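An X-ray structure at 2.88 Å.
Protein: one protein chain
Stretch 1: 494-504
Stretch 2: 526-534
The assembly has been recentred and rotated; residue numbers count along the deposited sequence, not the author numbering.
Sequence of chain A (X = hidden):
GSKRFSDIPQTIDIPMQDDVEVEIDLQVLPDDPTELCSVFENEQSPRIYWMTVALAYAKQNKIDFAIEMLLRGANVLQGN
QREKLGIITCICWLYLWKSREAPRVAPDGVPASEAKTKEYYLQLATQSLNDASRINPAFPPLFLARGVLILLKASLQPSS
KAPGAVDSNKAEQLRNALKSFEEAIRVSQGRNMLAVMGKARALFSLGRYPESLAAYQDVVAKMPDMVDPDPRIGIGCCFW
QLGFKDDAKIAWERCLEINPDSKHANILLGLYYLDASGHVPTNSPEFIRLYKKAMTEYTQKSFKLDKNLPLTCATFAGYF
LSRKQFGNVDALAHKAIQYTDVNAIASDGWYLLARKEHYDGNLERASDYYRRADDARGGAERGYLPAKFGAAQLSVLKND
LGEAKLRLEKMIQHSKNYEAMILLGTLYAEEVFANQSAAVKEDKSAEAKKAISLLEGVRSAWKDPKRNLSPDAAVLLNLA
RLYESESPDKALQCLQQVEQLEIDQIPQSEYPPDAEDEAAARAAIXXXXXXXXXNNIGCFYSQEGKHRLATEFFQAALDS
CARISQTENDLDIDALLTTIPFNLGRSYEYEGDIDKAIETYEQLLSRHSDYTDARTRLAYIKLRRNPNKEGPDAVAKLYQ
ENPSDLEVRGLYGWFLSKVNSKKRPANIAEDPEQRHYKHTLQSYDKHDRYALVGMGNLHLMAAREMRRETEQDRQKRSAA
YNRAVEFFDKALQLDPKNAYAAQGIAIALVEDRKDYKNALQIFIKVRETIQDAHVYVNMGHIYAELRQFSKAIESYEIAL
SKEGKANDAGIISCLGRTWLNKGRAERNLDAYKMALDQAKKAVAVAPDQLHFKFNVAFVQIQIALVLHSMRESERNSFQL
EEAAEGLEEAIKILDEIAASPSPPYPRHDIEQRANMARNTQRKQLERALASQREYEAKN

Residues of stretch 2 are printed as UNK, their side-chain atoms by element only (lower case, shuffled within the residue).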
# COMPACT_ATOMS: atom_id res chain seq x y z
N CYS A 494 12.35 -5.15 -6.68
CA CYS A 494 11.65 -5.87 -5.61
C CYS A 494 12.24 -7.26 -5.43
O CYS A 494 12.64 -7.63 -4.34
CB CYS A 494 10.15 -6.00 -5.91
SG CYS A 494 9.15 -4.49 -5.77
N LEU A 495 12.29 -8.03 -6.52
CA LEU A 495 12.74 -9.42 -6.46
C LEU A 495 14.21 -9.52 -6.14
O LEU A 495 14.64 -10.51 -5.59
CB LEU A 495 12.46 -10.15 -7.78
CG LEU A 495 10.99 -10.43 -8.12
CD1 LEU A 495 10.89 -11.45 -9.24
CD2 LEU A 495 10.21 -10.93 -6.91
N GLN A 496 14.96 -8.48 -6.49
CA GLN A 496 16.36 -8.39 -6.06
C GLN A 496 16.53 -8.25 -4.54
O GLN A 496 17.43 -8.85 -3.95
CB GLN A 496 17.05 -7.24 -6.77
CG GLN A 496 17.19 -7.45 -8.26
CD GLN A 496 17.61 -6.18 -8.97
OE1 GLN A 496 17.74 -5.12 -8.36
NE2 GLN A 496 17.84 -6.27 -10.27
N GLN A 497 15.66 -7.47 -3.91
CA GLN A 497 15.70 -7.31 -2.45
C GLN A 497 15.10 -8.53 -1.74
O GLN A 497 15.40 -8.78 -0.57
CB GLN A 497 14.94 -6.06 -2.01
CG GLN A 497 15.14 -4.84 -2.90
CD GLN A 497 14.29 -3.67 -2.47
OE1 GLN A 497 13.82 -3.61 -1.33
NE2 GLN A 497 14.06 -2.73 -3.39
N VAL A 498 14.24 -9.26 -2.43
CA VAL A 498 13.73 -10.52 -1.90
C VAL A 498 14.84 -11.55 -2.00
O VAL A 498 14.94 -12.44 -1.16
CB VAL A 498 12.51 -11.03 -2.68
CG1 VAL A 498 12.04 -12.39 -2.16
CG2 VAL A 498 11.38 -10.01 -2.60
N GLU A 499 15.66 -11.45 -3.05
CA GLU A 499 16.85 -12.28 -3.19
C GLU A 499 17.71 -12.08 -1.94
O GLU A 499 18.00 -13.03 -1.20
CB GLU A 499 17.60 -11.91 -4.48
CG GLU A 499 18.96 -12.58 -4.73
CD GLU A 499 19.69 -12.01 -5.96
OE1 GLU A 499 19.25 -11.01 -6.57
OE2 GLU A 499 20.74 -12.58 -6.34
N GLN A 500 18.05 -10.81 -1.68
CA GLN A 500 18.90 -10.44 -0.54
C GLN A 500 18.35 -10.90 0.81
O GLN A 500 19.06 -11.51 1.61
CB GLN A 500 19.16 -8.94 -0.52
CG GLN A 500 20.17 -8.49 -1.55
CD GLN A 500 21.24 -7.58 -0.97
OE1 GLN A 500 21.35 -6.42 -1.35
NE2 GLN A 500 22.01 -8.11 -0.02
N LEU A 501 17.09 -10.64 1.08
CA LEU A 501 16.51 -11.15 2.31
C LEU A 501 16.61 -12.68 2.42
O LEU A 501 16.85 -13.21 3.49
CB LEU A 501 15.06 -10.68 2.48
CG LEU A 501 14.93 -9.33 3.22
CD1 LEU A 501 15.50 -8.17 2.42
CD2 LEU A 501 13.47 -9.07 3.60
N GLU A 502 16.44 -13.38 1.30
CA GLU A 502 16.49 -14.86 1.29
C GLU A 502 17.91 -15.37 1.54
O GLU A 502 18.09 -16.36 2.27
CB GLU A 502 15.95 -15.44 -0.03
CG GLU A 502 14.50 -15.92 0.02
CD GLU A 502 14.31 -17.10 0.96
OE1 GLU A 502 14.65 -18.24 0.59
OE2 GLU A 502 13.79 -16.88 2.08
N ILE A 503 18.91 -14.69 0.95
CA ILE A 503 20.32 -15.10 1.06
C ILE A 503 20.86 -14.80 2.47
O ILE A 503 21.64 -15.58 3.03
CB ILE A 503 21.26 -14.50 -0.05
CG1 ILE A 503 21.45 -12.98 0.06
CG2 ILE A 503 20.78 -14.85 -1.45
CD1 ILE A 503 22.78 -12.58 0.67
N ASP A 504 20.43 -13.67 3.03
CA ASP A 504 20.91 -13.23 4.34
C ASP A 504 20.56 -14.29 5.38
O ASP A 504 21.42 -14.71 6.15
CB ASP A 504 20.31 -11.87 4.73
CG ASP A 504 20.88 -10.71 3.91
OD1 ASP A 504 21.57 -10.94 2.89
OD2 ASP A 504 20.63 -9.54 4.28
N UNK A 526 27.25 -17.81 -5.65
CA UNK A 526 26.53 -19.01 -5.98
C UNK A 526 25.25 -18.94 -5.16
O UNK A 526 25.30 -18.88 -3.93
c UNK A 526 27.34 -20.21 -5.57
c UNK A 526 25.87 -22.27 -5.83
n UNK A 526 25.98 -25.22 -8.05
c UNK A 526 27.04 -21.45 -6.37
n UNK A 526 25.77 -23.02 -8.61
n UNK A 526 25.94 -23.64 -6.37
c UNK A 526 25.90 -23.95 -7.67
N UNK A 527 24.11 -18.93 -5.84
CA UNK A 527 22.82 -18.68 -5.18
C UNK A 527 21.81 -19.69 -5.60
O UNK A 527 21.31 -19.67 -6.72
n UNK A 527 23.17 -14.59 -8.68
c UNK A 527 23.08 -16.03 -9.10
c UNK A 527 22.45 -16.96 -8.07
c UNK A 527 22.90 -16.54 -6.67
c UNK A 527 22.26 -17.28 -5.51
N UNK A 528 21.50 -20.58 -4.68
CA UNK A 528 20.44 -21.52 -4.90
C UNK A 528 19.40 -21.21 -3.81
O UNK A 528 19.40 -21.80 -2.73
c UNK A 528 22.43 -22.43 -6.97
c UNK A 528 22.33 -23.18 -5.65
c UNK A 528 22.54 -24.67 -5.92
c UNK A 528 21.00 -22.94 -4.90
N UNK A 529 18.56 -20.21 -4.12
CA UNK A 529 17.36 -19.85 -3.33
C UNK A 529 16.18 -20.56 -4.01
O UNK A 529 16.38 -21.31 -4.97
c UNK A 529 19.55 -18.07 -2.70
c UNK A 529 17.15 -18.34 -3.36
c UNK A 529 18.35 -16.17 -3.78
c UNK A 529 18.21 -17.38 -2.85
N UNK A 530 14.93 -20.32 -3.56
CA UNK A 530 13.86 -21.04 -4.24
C UNK A 530 13.80 -20.71 -5.76
O UNK A 530 14.02 -19.55 -6.16
c UNK A 530 13.03 -20.03 -2.21
c UNK A 530 12.58 -20.60 -3.51
c UNK A 530 14.42 -19.51 -2.43
N UNK A 531 13.52 -21.73 -6.59
CA UNK A 531 13.54 -21.65 -8.05
C UNK A 531 12.66 -20.56 -8.68
O UNK A 531 13.05 -19.92 -9.66
c UNK A 531 13.36 -23.92 -7.35
c UNK A 531 13.17 -23.09 -6.13
c UNK A 531 13.01 -23.02 -8.47
N UNK A 532 11.47 -20.36 -8.13
CA UNK A 532 10.54 -19.44 -8.73
C UNK A 532 11.13 -18.03 -8.69
O UNK A 532 11.14 -17.32 -9.70
c UNK A 532 8.89 -21.81 -7.03
c UNK A 532 9.20 -19.50 -8.01
n UNK A 532 8.10 -22.87 -6.88
c UNK A 532 8.52 -20.86 -8.13
o UNK A 532 9.87 -21.60 -6.30
N UNK A 533 11.64 -17.65 -7.53
CA UNK A 533 12.26 -16.34 -7.40
C UNK A 533 13.36 -16.14 -8.46
O UNK A 533 13.38 -15.15 -9.17
c UNK A 533 12.82 -16.17 -5.99
c UNK A 533 14.15 -14.81 -4.32
c UNK A 533 12.56 -13.66 -5.80
c UNK A 533 13.51 -14.83 -5.69
N UNK A 534 14.28 -17.09 -8.55
CA UNK A 534 15.40 -17.03 -9.49
C UNK A 534 14.94 -16.96 -10.93
O UNK A 534 15.47 -16.19 -11.72
c UNK A 534 17.79 -17.37 -7.49
c UNK A 534 16.87 -18.50 -7.91
c UNK A 534 17.60 -19.83 -7.90
c UNK A 534 16.30 -18.24 -9.32

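Position 526 carries seven side-chain atoms: three carbons in a row, a nitrogen, then a carbon bearing two more nitrogens. That terminal group is a guanidinium, so the residue is arginine. Arg 526 lies in the loop, exposed and out of reach of stretch 1, a place where a long charged chain can remain in solvent.

Position 527 has four carbons in a row ending in a single nitrogen, an unbranched chain with an amine at its tip. Its CA-to-CB bond points toward stretch 1, and the nitrogen comes 3.9 Å from OE2 of Glu 499. This is lysine. The pairing of Lys 527 with Glu 499 is a long salt bridge, an attraction between opposite charges without the close geometry of a hydrogen bond.

At position 528 there are four carbons, forked at the second, with no heteroatom. The fork lies on the carbon after CB, which gives leucine rather than isoleucine. Leu 528 is out of reach of stretch 1.

Position 529 repeats the four-carbon fork, but here the CA-to-CB bond points toward stretch 1. One terminal methyl lies 3.6 Å from CG2 of Ile 503 and 3.8 Å from CG of Glu 499, while the branching carbon is 4.1 Å from CB of Glu 502. The residue is leucine. Leu 529 suits the spot because its compact branched end meets a methyl of Ile 503 and the aliphatic parts of two glutamates, whose carbons can pack even though their tips are charged.

Position 530 shows three carbons closing a ring onto the backbone nitrogen; the ring carbon bonded to that nitrogen lies 3.3 Å from OE1 of Glu 502, close but not a hydrogen bond. The ring makes it proline. Pro 530 is the N-cap, immediately before the helix, and its lack of a backbone NH costs little there.

Position 531 is again three carbons closed onto the nitrogen, hence a second proline. Pro 531 opens the helix, where an NH would have no preceding turn to bond to; it does not touch stretch 1.

Position 532 has three carbons, the third carrying one oxygen and one nitrogen: a carboxamide, and with this length glutamine. Gln 532 is buried but makes no contact with stretch 1.

Position 533 has four carbons forked at the second, and its end comes nearer to stretch 1 than its sideways CB suggests. One terminal carbon lies 3.8 Å from CD2 of Leu 495, the other 3.9 Å from CG1 of Val 498 and from CA of Glu 499. It is leucine, whose two methyls let one side chain meet Leu 495 with one and Val 498 and the backbone of Glu 499 with the other.

Position 534 has the same forked four carbons, so it too is leucine. The CA-to-CB bond of Leu 534 points away from stretch 1, though its end comes nearer without making contact; an apolar chain suits this buried place.

The contact is thus mainly apolar: Leu 533 and Leu 529 pack along one helix, no hydrogen bond crosses, and the long salt bridge adds a charged pairing.

Stretch 2 526-534: RKLLPPQLL
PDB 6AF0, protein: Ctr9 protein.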